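Beta-n-acetylhexosaminidase (Streptococcus pneumoniae, PDB 2YLA) hydrolyses terminal N-acetylhexosamine residues and, as a pneumococcal virulence factor of glycoside hydrolase family 20, probably trims N-acetylglucosamine from N-glycans. Local coordinates at residues 118-123 and 181-186; 227-232 and 248-253; 14-19 and 328-333. The protein carries 1 engineered substitution. All coordinates share one frame; numbering follows the deposited sequence.

Contact 1 (118-123 and 181-186). Engineered in segment 181-186: Q183 (natural residue Glu). With NAG (2-acetamido-2-deoxy-beta-D-glucopyranose), chain E; MAN (alpha-D-mannopyranose), chain B.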
loop_
_atom_site.group_PDB
_atom_site.type_symbol
_atom_site.label_atom_id
_atom_site.label_comp_id
_atom_site.label_asym_id
_atom_site.label_seq_id
_atom_site.Cartn_x
_atom_site.Cartn_y
_atom_site.Cartn_z
ATOM N N PRO A 118 6.579 9.219 10.489
ATOM C CA PRO A 118 7.814 9.971 10.735
ATOM C C PRO A 118 9.099 9.159 10.525
ATOM O O PRO A 118 10.183 9.734 10.495
ATOM C CB PRO A 118 7.673 10.402 12.195
ATOM C CG PRO A 118 6.830 9.366 12.813
ATOM C CD PRO A 118 5.928 8.819 11.750
ATOM N N GLY A 119 8.979 7.841 10.390
ATOM C CA GLY A 119 10.121 7.003 10.033
ATOM C C GLY A 119 10.169 6.824 8.529
ATOM O O GLY A 119 9.236 7.223 7.825
ATOM N N HIS A 120 11.255 6.238 8.031
ATOM C CA HIS A 120 11.371 5.925 6.607
ATOM C C HIS A 120 11.234 7.152 5.714
ATOM O O HIS A 120 10.450 7.152 4.759
ATOM C CB HIS A 120 10.316 4.898 6.208
ATOM C CG HIS A 120 10.557 3.544 6.777
ATOM N ND1 HIS A 120 11.482 2.677 6.242
ATOM C CD2 HIS A 120 10.008 2.906 7.836
ATOM C CE1 HIS A 120 11.491 1.560 6.945
ATOM N NE2 HIS A 120 10.604 1.672 7.917
ATOM N N MET A 121 11.994 8.195 6.026
ATOM C CA MET A 121 11.924 9.437 5.269
ATOM C C MET A 121 13.302 10.046 5.027
ATOM O O MET A 121 13.503 11.248 5.210
ATOM C CB MET A 121 10.962 10.436 5.936
ATOM C CG MET A 121 11.192 10.675 7.419
ATOM S SD MET A 121 10.083 11.916 8.106
ATOM C CE MET A 121 10.744 13.406 7.367
ATOM N N ASP A 122 14.238 9.198 4.599
ATOM C CA ASP A 122 15.611 9.598 4.291
ATOM C C ASP A 122 15.622 10.732 3.280
ATOM O O ASP A 122 16.373 11.703 3.424
ATOM C CB ASP A 122 16.405 8.418 3.717
ATOM C CG ASP A 122 16.350 7.180 4.594
ATOM O OD1 ASP A 122 15.291 6.913 5.200
ATOM O OD2 ASP A 122 17.371 6.457 4.661
ATOM N N ALA A 123 14.778 10.594 2.260
ATOM C CA ALA A 123 14.678 11.568 1.183
ATOM C C ALA A 123 14.169 12.920 1.672
ATOM O O ALA A 123 14.742 13.954 1.327
ATOM C CB ALA A 123 13.796 11.036 0.068
ATOM N N THR A 181 3.923 5.252 9.549
ATOM C CA THR A 181 4.347 5.431 10.952
ATOM C C THR A 181 5.009 4.199 11.581
ATOM O O THR A 181 4.921 3.988 12.790
ATOM C CB THR A 181 3.223 5.997 11.895
ATOM O OG1 THR A 181 2.185 5.026 12.081
ATOM C CG2 THR A 181 2.630 7.285 11.348
ATOM N N ASP A 182 5.692 3.409 10.759
ATOM C CA ASP A 182 6.373 2.201 11.232
ATOM C C ASP A 182 7.838 2.439 11.624
ATOM O O ASP A 182 8.484 3.371 11.135
ATOM C CB ASP A 182 6.283 1.087 10.179
ATOM C CG ASP A 182 6.870 1.495 8.834
ATOM O OD1 ASP A 182 6.439 2.529 8.283
ATOM O OD2 ASP A 182 7.755 0.774 8.321
ATOM N N GLN A 183 8.337 1.588 12.520
ATOM C CA GLN A 183 9.756 1.543 12.913
ATOM C C GLN A 183 10.422 2.917 13.091
ATOM O O GLN A 183 11.242 3.333 12.268
ATOM C CB GLN A 183 10.546 0.666 11.932
ATOM C CG GLN A 183 9.844 -0.647 11.597
ATOM C CD GLN A 183 10.657 -1.554 10.696
ATOM O OE1 GLN A 183 11.122 -1.144 9.628
ATOM N NE2 GLN A 183 10.822 -2.804 11.114
ATOM N N TYR A 184 10.063 3.611 14.172
ATOM C CA TYR A 184 10.624 4.928 14.485
ATOM C C TYR A 184 12.102 4.824 14.854
ATOM O O TYR A 184 12.485 3.989 15.668
ATOM C CB TYR A 184 9.846 5.590 15.629
ATOM C CG TYR A 184 10.211 7.042 15.875
ATOM C CD1 TYR A 184 11.274 7.384 16.711
ATOM C CD2 TYR A 184 9.487 8.073 15.277
ATOM C CE1 TYR A 184 11.619 8.713 16.936
ATOM C CE2 TYR A 184 9.818 9.411 15.499
ATOM C CZ TYR A 184 10.886 9.722 16.328
ATOM O OH TYR A 184 11.221 11.040 16.554
ATOM N N ALA A 185 12.917 5.678 14.237
ATOM C CA ALA A 185 14.351 5.791 14.530
ATOM C C ALA A 185 15.052 4.458 14.791
ATOM O O ALA A 185 15.879 4.354 15.699
ATOM C CB ALA A 185 14.582 6.764 15.686
ATOM N N ASN A 186 14.725 3.448 13.985
ATOM C CA ASN A 186 15.329 2.121 14.127
ATOM C C ASN A 186 16.844 2.096 13.929
ATOM O O ASN A 186 17.545 1.340 14.602
ATOM C CB ASN A 186 14.646 1.102 13.208
ATOM C CG ASN A 186 13.582 0.282 13.929
ATOM O OD1 ASN A 186 13.334 -0.873 13.572
ATOM N ND2 ASN A 186 12.957 0.870 14.955
HETATM C C1 NAG E . 9.898 -4.628 7.905
HETATM C C2 NAG E . 9.590 -3.184 7.431
HETATM C C3 NAG E . 9.776 -2.911 5.934
HETATM C C4 NAG E . 10.615 -3.991 5.276
HETATM C C5 NAG E . 9.943 -5.337 5.526
HETATM C C6 NAG E . 10.659 -6.469 4.798
HETATM C C7 NAG E . 7.071 -3.136 7.521
HETATM C C8 NAG E . 5.920 -2.404 8.141
HETATM N N2 NAG E . 8.284 -2.689 7.874
HETATM O O3 NAG E . 10.391 -1.655 5.749
HETATM O O4 NAG E . 10.735 -3.719 3.899
HETATM O O5 NAG E . 9.899 -5.656 6.910
HETATM O O6 NAG E . 11.895 -6.751 5.418
HETATM O O7 NAG E . 6.853 -4.074 6.753
HETATM C C1 MAN B . 12.088 -6.342 10.074
HETATM C C2 MAN B . 11.954 -5.708 8.683
HETATM C C3 MAN B . 13.331 -5.235 8.204
HETATM C C4 MAN B . 14.002 -4.319 9.228
HETATM C C5 MAN B . 13.983 -4.950 10.622
HETATM C C6 MAN B . 14.461 -3.975 11.695
HETATM O O2 MAN B . 11.084 -4.585 8.750
HETATM O O3 MAN B . 13.220 -4.544 6.982
HETATM O O4 MAN B . 15.329 -4.061 8.827
HETATM O O5 MAN B . 12.678 -5.399 10.962
HETATM O O6 MAN B . 15.590 -4.513 12.347
HETATM O O HOH W 1 12.969 4.138 9.997
#
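T181 meets P118 where two neighbouring strands of the TIM barrel, 110-117 and 176-180, run out into the loops at their C-terminal ends, the rim on which barrels of this kind build their active sites. The methyl CG2 of T181 packs on P118 CD at 3.7 Å, against a proline that follows a cis peptide bond. D182 comes next, its carboxylate plane turned 12° from that of the H120 ring. Although D182 OD2 stands 3.0 Å from H120 NE2, the N-H points poorly at it and no hydrogen bond results. Its backbone passes close to G119, where a side chain would run into D182 O. The N-H of H120 serves instead the engineered Q183 (Glu in the natural sequence), whose OE1 sits at the ring edge and accepts a weak bond of 3.3 Å from H120 NE2. Beyond CG the Q183 chain is extended (chi2 -176°), which carries the amide out to the bound sugar: its NE2 donates to mannose O2 at 3.0 Å and to the ring oxygen O5. Since mannose O2 is the oxygen that links this sugar to N-acetylglucosamine, the position agrees with the Asp-Glu pair of family 20, in which the glutamate is the general acid. On the backbone side, Q183 O accepts from a water at 3.0 Å; that water lies over the centre of the H120 ring and takes a weak bond from H120 N. Y184 then turns its ring edge to the proline, CD2 lying 3.8 Å from P118 CG.

Contact 2 (227-232 and 248-253). With NAG (2-acetamido-2-deoxy-beta-D-glucopyranose), chain E; NAG (2-acetamido-2-deoxy-beta-D-glucopyranose), chain C.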
loop_
_atom_site.group_PDB
_atom_site.type_symbol
_atom_site.label_atom_id
_atom_site.label_comp_id
_atom_site.label_asym_id
_atom_site.label_seq_id
_atom_site.Cartn_x
_atom_site.Cartn_y
_atom_site.Cartn_z
ATOM N N PHE A 227 0.520 1.500 9.634
ATOM C CA PHE A 227 1.020 0.226 10.135
ATOM C C PHE A 227 0.822 0.158 11.646
ATOM O O PHE A 227 0.615 1.185 12.299
ATOM C CB PHE A 227 2.490 0.014 9.752
ATOM C CG PHE A 227 2.716 -0.142 8.269
ATOM C CD1 PHE A 227 2.100 -1.172 7.556
ATOM C CD2 PHE A 227 3.552 0.735 7.586
ATOM C CE1 PHE A 227 2.301 -1.316 6.187
ATOM C CE2 PHE A 227 3.763 0.600 6.216
ATOM C CZ PHE A 227 3.136 -0.429 5.514
ATOM N N ASN A 228 0.885 -1.050 12.198
ATOM C CA ASN A 228 0.533 -1.269 13.596
ATOM C C ASN A 228 1.558 -0.807 14.629
ATOM O O ASN A 228 1.182 -0.436 15.740
ATOM C CB ASN A 228 0.155 -2.738 13.832
ATOM C CG ASN A 228 1.317 -3.695 13.613
ATOM O OD1 ASN A 228 1.480 -4.248 12.527
ATOM N ND2 ASN A 228 2.126 -3.899 14.647
ATOM N N ASP A 229 2.838 -0.815 14.249
ATOM C CA ASP A 229 3.964 -0.607 15.178
ATOM C C ASP A 229 3.699 0.372 16.326
ATOM O O ASP A 229 3.768 -0.002 17.499
ATOM C CB ASP A 229 5.227 -0.155 14.431
ATOM C CG ASP A 229 5.652 -1.119 13.344
ATOM O OD1 ASP A 229 4.821 -1.436 12.465
ATOM O OD2 ASP A 229 6.833 -1.534 13.352
ATOM N N GLY A 230 3.394 1.620 15.974
ATOM C CA GLY A 230 3.295 2.702 16.945
ATOM C C GLY A 230 1.983 2.828 17.684
ATOM O O GLY A 230 1.856 3.672 18.570
ATOM N N PHE A 231 1.010 1.992 17.332
ATOM C CA PHE A 231 -0.312 2.049 17.949
ATOM C C PHE A 231 -0.398 1.228 19.233
ATOM O O PHE A 231 -0.212 0.008 19.219
ATOM C CB PHE A 231 -1.390 1.627 16.949
ATOM C CG PHE A 231 -1.734 2.695 15.953
ATOM C CD1 PHE A 231 -0.919 2.927 14.849
ATOM C CD2 PHE A 231 -2.869 3.482 16.125
ATOM C CE1 PHE A 231 -1.230 3.923 13.931
ATOM C CE2 PHE A 231 -3.192 4.480 15.211
ATOM C CZ PHE A 231 -2.372 4.699 14.111
ATOM N N TYR A 232 -0.681 1.925 20.335
ATOM C CA TYR A 232 -0.812 1.336 21.674
ATOM C C TYR A 232 0.296 0.333 21.997
ATOM O O TYR A 232 0.036 -0.807 22.390
ATOM C CB TYR A 232 -2.213 0.738 21.877
ATOM C CG TYR A 232 -3.310 1.776 21.814
ATOM C CD1 TYR A 232 -3.614 2.564 22.922
ATOM C CD2 TYR A 232 -4.035 1.983 20.641
ATOM C CE1 TYR A 232 -4.611 3.526 22.866
ATOM C CE2 TYR A 232 -5.037 2.943 20.577
ATOM C CZ TYR A 232 -5.319 3.710 21.693
ATOM O OH TYR A 232 -6.313 4.661 21.636
ATOM N N SER A 248 -2.958 -1.677 9.161
ATOM C CA SER A 248 -2.244 -2.661 8.360
ATOM C C SER A 248 -1.312 -3.434 9.299
ATOM O O SER A 248 -0.171 -3.026 9.542
ATOM C CB SER A 248 -1.468 -1.945 7.249
ATOM O OG SER A 248 -0.615 -2.821 6.541
ATOM N N TYR A 249 -1.817 -4.535 9.850
ATOM C CA TYR A 249 -1.081 -5.299 10.855
ATOM C C TYR A 249 -0.118 -6.283 10.201
ATOM O O TYR A 249 -0.538 -7.155 9.440
ATOM C CB TYR A 249 -2.036 -6.032 11.805
ATOM C CG TYR A 249 -1.402 -6.418 13.128
ATOM C CD1 TYR A 249 -0.572 -7.538 13.228
ATOM C CD2 TYR A 249 -1.625 -5.662 14.280
ATOM C CE1 TYR A 249 0.020 -7.889 14.434
ATOM C CE2 TYR A 249 -1.036 -6.009 15.495
ATOM C CZ TYR A 249 -0.215 -7.123 15.560
ATOM O OH TYR A 249 0.368 -7.481 16.752
ATOM N N TRP A 250 1.170 -6.143 10.505
ATOM C CA TRP A 250 2.189 -6.985 9.885
ATOM C C TRP A 250 2.903 -7.935 10.852
ATOM O O TRP A 250 3.278 -9.042 10.466
ATOM C CB TRP A 250 3.191 -6.145 9.078
ATOM C CG TRP A 250 4.226 -5.423 9.886
ATOM C CD1 TRP A 250 4.064 -4.252 10.562
ATOM C CD2 TRP A 250 5.589 -5.820 10.091
ATOM N NE1 TRP A 250 5.237 -3.897 11.183
ATOM C CE2 TRP A 250 6.190 -4.841 10.909
ATOM C CE3 TRP A 250 6.359 -6.911 9.664
ATOM C CZ2 TRP A 250 7.526 -4.915 11.312
ATOM C CZ3 TRP A 250 7.689 -6.988 10.067
ATOM C CH2 TRP A 250 8.256 -5.994 10.885
ATOM N N SER A 251 3.086 -7.500 12.096
ATOM C CA SER A 251 3.820 -8.275 13.098
ATOM C C SER A 251 3.553 -7.772 14.509
ATOM O O SER A 251 3.173 -6.617 14.705
ATOM C CB SER A 251 5.325 -8.216 12.817
ATOM O OG SER A 251 6.067 -8.843 13.848
ATOM N N LYS A 252 3.756 -8.646 15.490
ATOM C CA LYS A 252 3.704 -8.247 16.894
ATOM C C LYS A 252 5.103 -7.883 17.403
ATOM O O LYS A 252 5.276 -7.462 18.548
ATOM C CB LYS A 252 3.083 -9.351 17.749
ATOM C CG LYS A 252 2.501 -8.856 19.068
ATOM C CD LYS A 252 1.746 -9.949 19.797
ATOM C CE LYS A 252 2.683 -10.900 20.501
ATOM N NZ LYS A 252 1.901 -11.885 21.269
ATOM N N GLY A 253 6.096 -8.035 16.533
ATOM C CA GLY A 253 7.470 -7.702 16.868
ATOM C C GLY A 253 8.253 -8.899 17.366
ATOM O O GLY A 253 7.887 -10.051 17.118
HETATM C C1 NAG E . 9.898 -4.628 7.905
HETATM C C2 NAG E . 9.590 -3.184 7.431
HETATM C C3 NAG E . 9.776 -2.911 5.934
HETATM C C4 NAG E . 10.615 -3.991 5.276
HETATM C C5 NAG E . 9.943 -5.337 5.526
HETATM C C6 NAG E . 10.659 -6.469 4.798
HETATM C C7 NAG E . 7.071 -3.136 7.521
HETATM C C8 NAG E . 5.920 -2.404 8.141
HETATM N N2 NAG E . 8.284 -2.689 7.874
HETATM O O3 NAG E . 10.391 -1.655 5.749
HETATM O O4 NAG E . 10.735 -3.719 3.899
HETATM O O5 NAG E . 9.899 -5.656 6.910
HETATM O O6 NAG E . 11.895 -6.751 5.418
HETATM O O7 NAG E . 6.853 -4.074 6.753
HETATM C C1 NAG C . 10.221 -10.419 9.999
HETATM C C2 NAG C . 8.755 -10.793 10.239
HETATM C C3 NAG C . 8.381 -11.918 9.264
HETATM C C4 NAG C . 8.763 -11.561 7.822
HETATM C C5 NAG C . 10.162 -10.939 7.706
HETATM C C6 NAG C . 10.387 -10.338 6.323
HETATM C C7 NAG C . 8.449 -12.138 12.427
HETATM C C8 NAG C . 8.785 -13.497 11.869
HETATM N N2 NAG C . 8.457 -11.029 11.660
HETATM O O3 NAG C . 7.002 -12.203 9.347
HETATM O O4 NAG C . 8.699 -12.731 7.036
HETATM O O5 NAG C . 10.352 -9.927 8.680
HETATM O O6 NAG C . 11.489 -9.457 6.362
HETATM O O7 NAG C . 8.160 -12.065 13.622
#
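N228 turns CG into the gap between its own backbone N and carbonyl carbon (chi1 65°), and W250 adopts the same first torsion (chi1 78°); the amide thereby reaches the backbone of 250-251 while the indole turns its N-H edge to D229. N228 is held at both ends: its OD1 accepts from W250 N at 2.8 Å, and its ND2 gives to S251 O at 2.9 Å. Between these bonds the amide stacks on one face of the Y249 ring, the planes 17° apart and the overlap offset toward the rim. D229 OD1 receives W250 NE1 at 2.8 Å on its syn side and in the indole plane, which fixes the rotation of the ring, while Y257 bonds D229 OD2. One indole face rests on S251 CB; the opposite one meets the acetamide methyl C8 of N-acetylglucosamine, which also lies over the centre of the F227 ring. Such an aromatic pocket for the acetamide is a hallmark of family 20. S248 OG, at the F227 ring edge, bonds to T275 OG1. The contact extends the parallel pairing of strands 223-227 and 246-249, with N228 and Y249 packed against L265 of helix 262-267.

Contact 3 (14-19 and 328-333). With NAG (2-acetamido-2-deoxy-beta-D-glucopyranose), chain E; MAN (alpha-D-mannopyranose), chain B.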
loop_
_atom_site.group_PDB
_atom_site.type_symbol
_atom_site.label_atom_id
_atom_site.label_comp_id
_atom_site.label_asym_id
_atom_site.label_seq_id
_atom_site.Cartn_x
_atom_site.Cartn_y
_atom_site.Cartn_z
ATOM N N SER A 14 1.083 -5.162 -2.448
ATOM C CA SER A 14 1.889 -4.004 -2.049
ATOM C C SER A 14 3.259 -3.983 -2.725
ATOM O O SER A 14 4.030 -4.945 -2.623
ATOM C CB SER A 14 2.059 -3.967 -0.528
ATOM O OG SER A 14 2.930 -2.916 -0.141
ATOM N N ILE A 15 3.551 -2.873 -3.402
ATOM C CA ILE A 15 4.806 -2.694 -4.134
ATOM C C ILE A 15 5.642 -1.587 -3.491
ATOM O O ILE A 15 5.206 -0.433 -3.413
ATOM C CB ILE A 15 4.550 -2.357 -5.635
ATOM C CG1 ILE A 15 3.600 -3.374 -6.286
ATOM C CG2 ILE A 15 5.866 -2.235 -6.413
ATOM C CD1 ILE A 15 4.108 -4.828 -6.324
ATOM N N ASP A 16 6.837 -1.946 -3.032
ATOM C CA ASP A 16 7.756 -0.994 -2.413
ATOM C C ASP A 16 8.401 -0.121 -3.486
ATOM O O ASP A 16 9.525 -0.378 -3.923
ATOM C CB ASP A 16 8.820 -1.739 -1.597
ATOM C CG ASP A 16 9.740 -0.809 -0.815
ATOM O OD1 ASP A 16 9.499 0.416 -0.766
ATOM O OD2 ASP A 16 10.721 -1.322 -0.236
ATOM N N ALA A 17 7.677 0.910 -3.913
ATOM C CA ALA A 17 8.156 1.800 -4.968
ATOM C C ALA A 17 8.662 3.123 -4.397
ATOM O O ALA A 17 8.812 4.108 -5.120
ATOM C CB ALA A 17 7.063 2.034 -6.012
ATOM N N GLY A 18 8.906 3.136 -3.091
ATOM C CA GLY A 18 9.524 4.276 -2.433
ATOM C C GLY A 18 11.027 4.092 -2.383
ATOM O O GLY A 18 11.782 5.020 -2.659
ATOM N N ARG A 19 11.459 2.885 -2.025
ATOM C CA ARG A 19 12.880 2.554 -1.964
ATOM C C ARG A 19 13.473 2.390 -3.360
ATOM O O ARG A 19 14.604 2.812 -3.612
ATOM C CB ARG A 19 13.106 1.272 -1.160
ATOM C CG ARG A 19 12.861 1.388 0.335
ATOM C CD ARG A 19 13.312 0.111 1.012
ATOM N NE ARG A 19 13.341 0.176 2.470
ATOM C CZ ARG A 19 12.446 -0.402 3.266
ATOM N NH1 ARG A 19 11.429 -1.084 2.754
ATOM N NH2 ARG A 19 12.570 -0.297 4.582
ATOM N N ILE A 328 5.522 -6.815 -1.238
ATOM C CA ILE A 328 6.816 -6.943 -1.910
ATOM C C ILE A 328 7.706 -5.755 -1.528
ATOM O O ILE A 328 7.302 -4.604 -1.683
ATOM C CB ILE A 328 6.654 -6.999 -3.458
ATOM C CG1 ILE A 328 5.639 -8.079 -3.879
ATOM C CG2 ILE A 328 8.013 -7.188 -4.148
ATOM C CD1 ILE A 328 6.088 -9.533 -3.668
ATOM N N TRP A 329 8.914 -6.041 -1.046
ATOM C CA TRP A 329 9.799 -5.009 -0.504
ATOM C C TRP A 329 11.143 -4.920 -1.219
ATOM O O TRP A 329 11.642 -5.912 -1.754
ATOM C CB TRP A 329 10.031 -5.245 0.986
ATOM C CG TRP A 329 8.768 -5.313 1.774
ATOM C CD1 TRP A 329 8.093 -6.437 2.134
ATOM C CD2 TRP A 329 8.016 -4.208 2.295
ATOM N NE1 TRP A 329 6.973 -6.108 2.853
ATOM C CE2 TRP A 329 6.900 -4.746 2.965
ATOM C CE3 TRP A 329 8.182 -2.817 2.264
ATOM C CZ2 TRP A 329 5.948 -3.945 3.597
ATOM C CZ3 TRP A 329 7.237 -2.021 2.898
ATOM C CH2 TRP A 329 6.134 -2.587 3.554
ATOM N N ALA A 330 11.731 -3.725 -1.200
ATOM C CA ALA A 330 13.006 -3.475 -1.861
ATOM C C ALA A 330 14.051 -2.908 -0.899
ATOM O O ALA A 330 14.629 -1.847 -1.151
ATOM C CB ALA A 330 12.802 -2.552 -3.050
ATOM N N ASP A 331 14.294 -3.633 0.195
ATOM C CA ASP A 331 15.229 -3.209 1.253
ATOM C C ASP A 331 16.635 -2.900 0.733
ATOM O O ASP A 331 17.236 -1.895 1.121
ATOM C CB ASP A 331 15.280 -4.246 2.380
ATOM C CG ASP A 331 13.962 -4.359 3.132
ATOM O OD1 ASP A 331 12.897 -4.346 2.482
ATOM O OD2 ASP A 331 13.991 -4.468 4.376
ATOM N N ARG A 332 17.157 -3.773 -0.127
ATOM C CA ARG A 332 18.284 -3.422 -0.983
ATOM C C ARG A 332 17.710 -3.083 -2.358
ATOM O O ARG A 332 17.362 -3.986 -3.120
ATOM C CB ARG A 332 19.291 -4.571 -1.099
ATOM C CG ARG A 332 20.081 -4.882 0.174
ATOM C CD ARG A 332 19.517 -6.096 0.893
ATOM N NE ARG A 332 19.235 -7.183 -0.045
ATOM C CZ ARG A 332 18.400 -8.186 0.196
ATOM N NH1 ARG A 332 17.759 -8.252 1.355
ATOM N NH2 ARG A 332 18.201 -9.121 -0.724
ATOM N N PRO A 333 17.594 -1.782 -2.677
ATOM C CA PRO A 333 16.918 -1.397 -3.917
ATOM C C PRO A 333 17.733 -1.663 -5.187
ATOM O O PRO A 333 17.189 -1.579 -6.291
ATOM C CB PRO A 333 16.661 0.106 -3.732
ATOM C CG PRO A 333 17.027 0.420 -2.309
ATOM C CD PRO A 333 18.020 -0.605 -1.904
HETATM C C1 NAG E . 9.898 -4.628 7.905
HETATM C C2 NAG E . 9.590 -3.184 7.431
HETATM C C3 NAG E . 9.776 -2.911 5.934
HETATM C C4 NAG E . 10.615 -3.991 5.276
HETATM C C5 NAG E . 9.943 -5.337 5.526
HETATM C C6 NAG E . 10.659 -6.469 4.798
HETATM C C7 NAG E . 7.071 -3.136 7.521
HETATM C C8 NAG E . 5.920 -2.404 8.141
HETATM N N2 NAG E . 8.284 -2.689 7.874
HETATM O O3 NAG E . 10.391 -1.655 5.749
HETATM O O4 NAG E . 10.735 -3.719 3.899
HETATM O O5 NAG E . 9.899 -5.656 6.910
HETATM O O6 NAG E . 11.895 -6.751 5.418
HETATM O O7 NAG E . 6.853 -4.074 6.753
HETATM C C1 MAN B . 12.088 -6.342 10.074
HETATM C C2 MAN B . 11.954 -5.708 8.683
HETATM C C3 MAN B . 13.331 -5.235 8.204
HETATM C C4 MAN B . 14.002 -4.319 9.228
HETATM C C5 MAN B . 13.983 -4.950 10.622
HETATM C C6 MAN B . 14.461 -3.975 11.695
HETATM O O2 MAN B . 11.084 -4.585 8.750
HETATM O O3 MAN B . 13.220 -4.544 6.982
HETATM O O4 MAN B . 15.329 -4.061 8.827
HETATM O O5 MAN B . 12.678 -5.399 10.962
HETATM O O6 MAN B . 15.590 -4.513 12.347
HETATM O O HOH W 2 5.423 -3.648 0.201
#
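D16 OD2 is gripped by two donors that reach it from opposite faces of the carboxylate: A330 N, at 2.8 Å on the anti side, and R19 NH1, at 3.1 Å in a salt bridge. The first of these ties the loop after strand 321-329 to the end of strand 10-16, where the last strand of the TIM barrel closes against the first. With CG opposite the backbone N (chi1 -175°), D16 sends its carboxylate across to the partner strand. Further back along the strands the parallel pairing continues: I328 N donates to S14 O at 2.8 Å, D16 N gives a weak bond to I328 O, and a water joins I328 O to S14 OG, which also bonds H43. That water sits over the centre of one face of the W329 ring. The opposite face carries the N-acetylglucosamine, with C5 off toward the rim, so the indole forms a floor for the sugar. R19 runs extended from CG to NE alongside A330 O, and its NH2 donates to the sugar O3 at 2.8 Å, joined by NH1. D331 comes over the face of the guanidinium, OD1 lying 3.6 Å from R19 NH1; no N-H points at it, and the attraction is one of charge alone. D331 OD1 instead accepts from the sugar O4 at 2.7 Å, and D331 OD2 from mannose O3 at 2.7 Å. D49 binds R19 NE as a further acidic partner. Surrounded by three carboxylates, R19 is probably firmly cationic and would offset the mutual repulsion of D16 and D331. With O3 and O4 both engaged by R19 and D331, the site appears made for a sugar at a chain end, consistent with exo-acting hydrolysis.

Overall arrangement
All three contacts are buried at the C-terminal end of one barrel and share the same N-acetylglucosamine, yet each bears mainly on a different part of it. Contacts 2 and 3 extend strand pairs of the common sheet, and contact 3 joins elements some three hundred residues apart; contact 1 involves only the loops beyond its strands. Chemistry follows place: charged groups dominate contact 3 at the sugar hydroxyls; an amide, a carboxylate that takes the indole N-H, and aromatic faces make up contact 2 around the acetamide; and contact 1 brings a weakly bonded His-Gln pair up to the glycosidic oxygen. Adjacent walls meet directly, D182 of contact 1 packing on F227 of contact 2 and H120 on R19 of contact 3.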